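Long-range contacts in replicase polyprotein 1a (Avian infectious bronchitis virus, PDB 3LD1), which is of unknown molecular function but, as the nsp2 part of a coronavirus replicase polyprotein, probably has an accessory role in viral replication: residues Leu302-Gln307 with Asp349-Glu354; Lys202-Lys207 with Thr229-Ile234. The protein carries 3 engineered substitutions. All coordinates share one frame; numbering follows the deposited sequence.

Contact 1 (Leu302-Gln307 with Asp349-Glu354)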
loop_
_atom_site.group_PDB
_atom_site.type_symbol
_atom_site.label_atom_id
_atom_site.label_comp_id
_atom_site.label_asym_id
_atom_site.label_seq_id
_atom_site.Cartn_x
_atom_site.Cartn_y
_atom_site.Cartn_z
ATOM N N LEU A 302 29.009 9.196 -33.475
ATOM C CA LEU A 302 27.552 9.335 -33.592
ATOM C C LEU A 302 26.997 10.624 -33.063
ATOM O O LEU A 302 27.586 11.251 -32.214
ATOM C CB LEU A 302 26.844 8.171 -32.983
ATOM C CG LEU A 302 26.977 6.814 -33.647
ATOM C CD1 LEU A 302 26.782 5.621 -32.670
ATOM C CD2 LEU A 302 25.898 6.712 -34.668
ATOM N N THR A 303 25.861 11.023 -33.587
ATOM C CA THR A 303 25.170 12.182 -33.117
ATOM C C THR A 303 23.789 11.752 -32.669
ATOM O O THR A 303 23.147 10.921 -33.323
ATOM C CB THR A 303 25.032 13.226 -34.230
ATOM O OG1 THR A 303 24.783 12.549 -35.457
ATOM C CG2 THR A 303 26.364 13.979 -34.424
ATOM N N LEU A 304 23.360 12.320 -31.541
ATOM C CA LEU A 304 22.087 12.100 -30.913
ATOM C C LEU A 304 21.070 12.995 -31.565
ATOM O O LEU A 304 21.200 14.187 -31.542
ATOM C CB LEU A 304 22.178 12.514 -29.448
ATOM C CG LEU A 304 21.357 11.837 -28.335
ATOM C CD1 LEU A 304 20.939 12.779 -27.226
ATOM C CD2 LEU A 304 20.142 11.159 -28.873
ATOM N N LEU A 305 20.043 12.406 -32.122
ATOM C CA LEU A 305 18.955 13.152 -32.622
ATOM C C LEU A 305 17.943 13.349 -31.521
ATOM O O LEU A 305 17.793 12.521 -30.608
ATOM C CB LEU A 305 18.296 12.363 -33.724
ATOM C CG LEU A 305 19.173 12.117 -34.947
ATOM C CD1 LEU A 305 18.521 11.027 -35.814
ATOM C CD2 LEU A 305 19.395 13.436 -35.747
ATOM N N ASP A 306 17.211 14.437 -31.614
ATOM C CA ASP A 306 16.190 14.710 -30.639
ATOM C C ASP A 306 14.935 13.901 -31.018
ATOM O O ASP A 306 14.038 14.457 -31.638
ATOM C CB ASP A 306 15.944 16.216 -30.701
ATOM C CG ASP A 306 14.776 16.669 -29.840
ATOM O OD1 ASP A 306 14.995 17.570 -28.984
ATOM O OD2 ASP A 306 13.626 16.175 -30.047
ATOM N N GLN A 307 14.856 12.602 -30.703
ATOM C CA GLN A 307 13.778 11.773 -31.296
ATOM C C GLN A 307 13.779 10.275 -30.953
ATOM O O GLN A 307 14.798 9.584 -31.084
ATOM C CB GLN A 307 13.778 11.975 -32.792
ATOM C CG GLN A 307 13.509 10.765 -33.623
ATOM C CD GLN A 307 13.731 11.086 -35.086
ATOM O OE1 GLN A 307 13.573 12.246 -35.508
ATOM N NE2 GLN A 307 14.126 10.077 -35.875
ATOM N N ASP A 349 14.648 4.246 -22.732
ATOM C CA ASP A 349 14.328 5.497 -23.385
ATOM C C ASP A 349 15.041 5.735 -24.706
ATOM O O ASP A 349 15.855 6.663 -24.836
ATOM C CB ASP A 349 14.482 6.645 -22.439
ATOM C CG ASP A 349 13.697 6.417 -21.188
ATOM O OD1 ASP A 349 14.129 5.556 -20.420
ATOM O OD2 ASP A 349 12.632 7.042 -20.984
ATOM N N VAL A 350 14.699 4.911 -25.697
ATOM C CA VAL A 350 15.499 4.824 -26.878
ATOM C C VAL A 350 15.382 6.077 -27.751
ATOM O O VAL A 350 14.292 6.470 -28.097
ATOM C CB VAL A 350 15.175 3.547 -27.683
ATOM C CG1 VAL A 350 16.131 3.453 -28.894
ATOM C CG2 VAL A 350 15.360 2.312 -26.842
ATOM N N HIS A 351 16.520 6.699 -28.086
ATOM C CA HIS A 351 16.558 7.782 -29.075
ATOM C C HIS A 351 17.295 7.400 -30.387
ATOM O O HIS A 351 18.232 6.604 -30.375
ATOM C CB HIS A 351 17.160 9.035 -28.440
ATOM C CG HIS A 351 16.310 9.649 -27.350
ATOM N ND1 HIS A 351 15.977 8.976 -26.195
ATOM C CD2 HIS A 351 15.744 10.884 -27.236
ATOM C CE1 HIS A 351 15.228 9.762 -25.427
ATOM N NE2 HIS A 351 15.045 10.915 -26.046
ATOM N N CYS A 352 16.896 7.981 -31.520
ATOM C CA CYS A 352 17.583 7.729 -32.769
ATOM C C CYS A 352 18.900 8.433 -32.815
ATOM O O CYS A 352 19.047 9.543 -32.251
ATOM C CB CYS A 352 16.784 8.257 -33.926
ATOM S SG CYS A 352 15.143 7.600 -34.014
ATOM N N CYS A 353 19.824 7.792 -33.543
ATOM C CA CYS A 353 21.134 8.366 -33.911
ATOM C C CYS A 353 21.457 8.404 -35.450
ATOM O O CYS A 353 20.927 7.609 -36.248
ATOM C CB CYS A 353 22.247 7.560 -33.188
ATOM S SG CYS A 353 22.321 7.808 -31.340
ATOM N N GLU A 354 22.363 9.299 -35.847
ATOM C CA GLU A 354 22.892 9.348 -37.226
ATOM C C GLU A 354 24.346 9.161 -37.098
ATOM O O GLU A 354 24.955 9.727 -36.172
ATOM C CB GLU A 354 22.819 10.754 -37.733
ATOM C CG GLU A 354 22.113 10.981 -38.990
ATOM C CD GLU A 354 21.597 12.392 -38.943
ATOM O OE1 GLU A 354 20.371 12.608 -39.086
ATOM O OE2 GLU A 354 22.432 13.281 -38.658
#
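Thr303 and Glu354 form an antiparallel hydrogen-bonded pair, followed by the non-hydrogen-bonded pair Leu304 and Cys353, whose CA atoms lie 4.9 Å apart; here strand 302-308 joins strand 345-355 in the C-terminal mixed sheet. Main-chain bonds run both ways between Thr303 and Glu354, and Leu305 N then gives to Cys352 O at 3.0 Å. The chain turns through an inverse gamma turn centred on Asp306, yet Gln307 O still accepts from Cys352 N at 2.7 Å, nearly straight at 166°.

Two side-chain bonds add to this ladder. With chi1 at 38°, Thr303 OG1 sits between its own N and carbonyl carbon and donates to Glu354 O at 2.9 Å from above the carbonyl plane, giving that oxygen a second donor. Gln307 NE2 donates to Cys352 SG at 3.3 Å, the sulfur near the amide plane.

Apolar contacts flank these bonds. Leu305 CD1 meets Cys352 CB at 3.8 Å, and Leu304 CD2 reaches His351 CB at 3.7 Å. Leu302 CD2 approaches Cys353 CB at 4.0 Å beside Phe336.

Cys352 has backbone N and O satisfied by Gln307 O and Leu305 N, while its sulfur accepts an amide N-H; residues before and after Asp306 are held to one cysteine.

Contact 2 (Lys202-Lys207 with Thr229-Ile234)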
loop_
_atom_site.group_PDB
_atom_site.type_symbol
_atom_site.label_atom_id
_atom_site.label_comp_id
_atom_site.label_asym_id
_atom_site.label_seq_id
_atom_site.Cartn_x
_atom_site.Cartn_y
_atom_site.Cartn_z
ATOM N N LYS A 202 -9.893 -0.085 5.232
ATOM C CA LYS A 202 -9.436 -1.431 5.641
ATOM C C LYS A 202 -8.828 -2.147 4.428
ATOM O O LYS A 202 -7.712 -2.667 4.489
ATOM C CB LYS A 202 -10.599 -2.285 6.195
ATOM C CG LYS A 202 -11.325 -1.771 7.476
ATOM C CD LYS A 202 -12.622 -2.616 7.703
ATOM C CE LYS A 202 -13.190 -2.337 9.112
ATOM N NZ LYS A 202 -14.656 -2.666 9.135
ATOM N N MET A 203 -9.549 -2.154 3.312
ATOM C CA MET A 203 -9.079 -2.839 2.123
ATOM C C MET A 203 -7.683 -2.317 1.780
ATOM O O MET A 203 -6.755 -3.088 1.558
ATOM C CB MET A 203 -10.064 -2.697 0.983
ATOM C CG MET A 203 -9.590 -3.484 -0.258
ATOM S SD MET A 203 -8.236 -2.589 -1.134
ATOM C CE MET A 203 -9.088 -2.064 -2.619
ATOM N N ALA A 204 -7.519 -1.006 1.826
ATOM C CA ALA A 204 -6.259 -0.409 1.473
ATOM C C ALA A 204 -5.185 -0.726 2.483
ATOM O O ALA A 204 -4.012 -0.935 2.088
ATOM C CB ALA A 204 -6.414 1.101 1.298
ATOM N N PHE A 205 -5.527 -0.792 3.780
ATOM C CA PHE A 205 -4.449 -1.128 4.774
ATOM C C PHE A 205 -4.026 -2.630 4.644
ATOM O O PHE A 205 -2.905 -2.969 4.943
ATOM C CB PHE A 205 -4.820 -0.789 6.242
ATOM C CG PHE A 205 -4.686 0.714 6.624
ATOM C CD1 PHE A 205 -3.516 1.417 6.372
ATOM C CD2 PHE A 205 -5.717 1.353 7.259
ATOM C CE1 PHE A 205 -3.407 2.728 6.665
ATOM C CE2 PHE A 205 -5.624 2.672 7.609
ATOM C CZ PHE A 205 -4.448 3.387 7.306
ATOM N N ALA A 206 -4.945 -3.482 4.192
ATOM C CA ALA A 206 -4.660 -4.853 3.857
ATOM C C ALA A 206 -3.717 -4.832 2.673
ATOM O O ALA A 206 -2.730 -5.564 2.643
ATOM C CB ALA A 206 -5.977 -5.627 3.477
ATOM N N LYS A 207 -3.977 -3.946 1.704
ATOM C CA LYS A 207 -3.236 -4.095 0.457
ATOM C C LYS A 207 -1.806 -3.820 0.720
ATOM O O LYS A 207 -0.937 -4.338 0.033
ATOM C CB LYS A 207 -3.766 -3.283 -0.717
ATOM C CG LYS A 207 -3.090 -3.663 -2.056
ATOM C CD LYS A 207 -3.730 -3.033 -3.309
ATOM C CE LYS A 207 -2.913 -3.280 -4.609
ATOM N NZ LYS A 207 -3.387 -2.340 -5.702
ATOM N N THR A 229 -6.580 1.552 -4.668
ATOM C CA THR A 229 -7.256 1.771 -3.405
ATOM C C THR A 229 -7.594 3.222 -3.248
ATOM O O THR A 229 -7.142 4.092 -4.020
ATOM C CB THR A 229 -6.336 1.411 -2.240
ATOM O OG1 THR A 229 -5.376 2.465 -2.005
ATOM C CG2 THR A 229 -5.628 0.052 -2.525
ATOM N N CYS A 230 -8.355 3.521 -2.223
ATOM C CA CYS A 230 -8.630 4.894 -1.943
ATOM C C CYS A 230 -7.345 5.629 -1.557
ATOM O O CYS A 230 -7.357 6.805 -1.281
ATOM C CB CYS A 230 -9.658 4.993 -0.830
ATOM S SG CYS A 230 -9.037 4.449 0.795
ATOM N N LEU A 231 -6.226 4.943 -1.475
ATOM C CA LEU A 231 -5.019 5.664 -1.193
ATOM C C LEU A 231 -4.325 6.060 -2.500
ATOM O O LEU A 231 -3.263 6.683 -2.444
ATOM C CB LEU A 231 -4.094 4.853 -0.302
ATOM C CG LEU A 231 -4.583 4.594 1.130
ATOM C CD1 LEU A 231 -3.603 3.770 2.006
ATOM C CD2 LEU A 231 -4.867 5.910 1.828
ATOM N N ALA A 232 -4.944 5.796 -3.649
ATOM C CA ALA A 232 -4.317 6.157 -4.965
ATOM C C ALA A 232 -4.002 7.606 -5.031
ATOM O O ALA A 232 -3.057 8.073 -5.714
ATOM C CB ALA A 232 -5.228 5.845 -6.168
ATOM N N SER A 233 -4.866 8.351 -4.365
ATOM C CA SER A 233 -4.758 9.767 -4.495
ATOM C C SER A 233 -3.356 10.207 -3.966
ATOM O O SER A 233 -2.899 11.319 -4.239
ATOM C CB SER A 233 -5.926 10.397 -3.779
ATOM O OG SER A 233 -5.688 10.338 -2.381
ATOM N N ILE A 234 -2.635 9.367 -3.234
ATOM C CA ILE A 234 -1.293 9.805 -2.930
ATOM C C ILE A 234 -0.331 9.604 -4.153
ATOM O O ILE A 234 0.382 10.525 -4.584
ATOM C CB ILE A 234 -0.762 9.351 -1.545
ATOM C CG1 ILE A 234 0.307 8.335 -1.701
ATOM C CG2 ILE A 234 -1.809 8.856 -0.535
ATOM C CD1 ILE A 234 1.523 8.835 -1.119
#
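Ala204 and Thr229 bring the backbones together, their CA atoms 5.4 Å apart, where the last turns of helix 194-207 meet the type I beta turn Thr229-Ala232 that leads into helix 232-243. This is helix-to-turn packing in the helical part of the chain, and it is apolar. The methyl of Ala204 lies at its middle: its small size lets Thr229 CB come to 3.6 Å from Ala204 CB, and Thr229 OG1 is almost as close. On the buried flank, Leu231 lays CG and CD1 against the same methyl, CD1 at 3.9 Å from Ala204 CB, while its side chain also touches Phe181 of helix 174-185. Cys230 SG adds a looser touch at 4.3 Å from Ala204 CB.

Thr229 OG1 is hydrogen-bonded to Phe226 O; its capping bond from Leu231 N is less certain, because that nitrogen is crowded in the model. The methyl branch of Thr229 is the one that meets the longer side chains. Met203 bends at chi2, -77°, which brings SD to 4.0 Å from Thr229 CG2, and the extended Lys207 crosses obliquely, setting its CD 3.7 Å from Thr229 CG2.

In the fold
Followed from the N terminus, the chain passes a mixed sheet (strands 4-8, 50-54, 57-64 and 74-76) and then a run of helices before contact 2 closes a loop of 21 residues that holds strands 214-217 and 220-223, tying the end of helix 194-207 to the start of helix 232-243. Then come the antiparallel sheet that runs from strand 253-255 to strand 281-285, strand 291-298, and contact 1, which closes 41 residues containing strands 316-322, 325-332 and 335-342 within the second mixed sheet. The loops follow in series, neither nested nor crossed. The contact centres are about 41 Å apart and their nearest atoms about 21 Å, so the two lie in separate regions of an elongated chain.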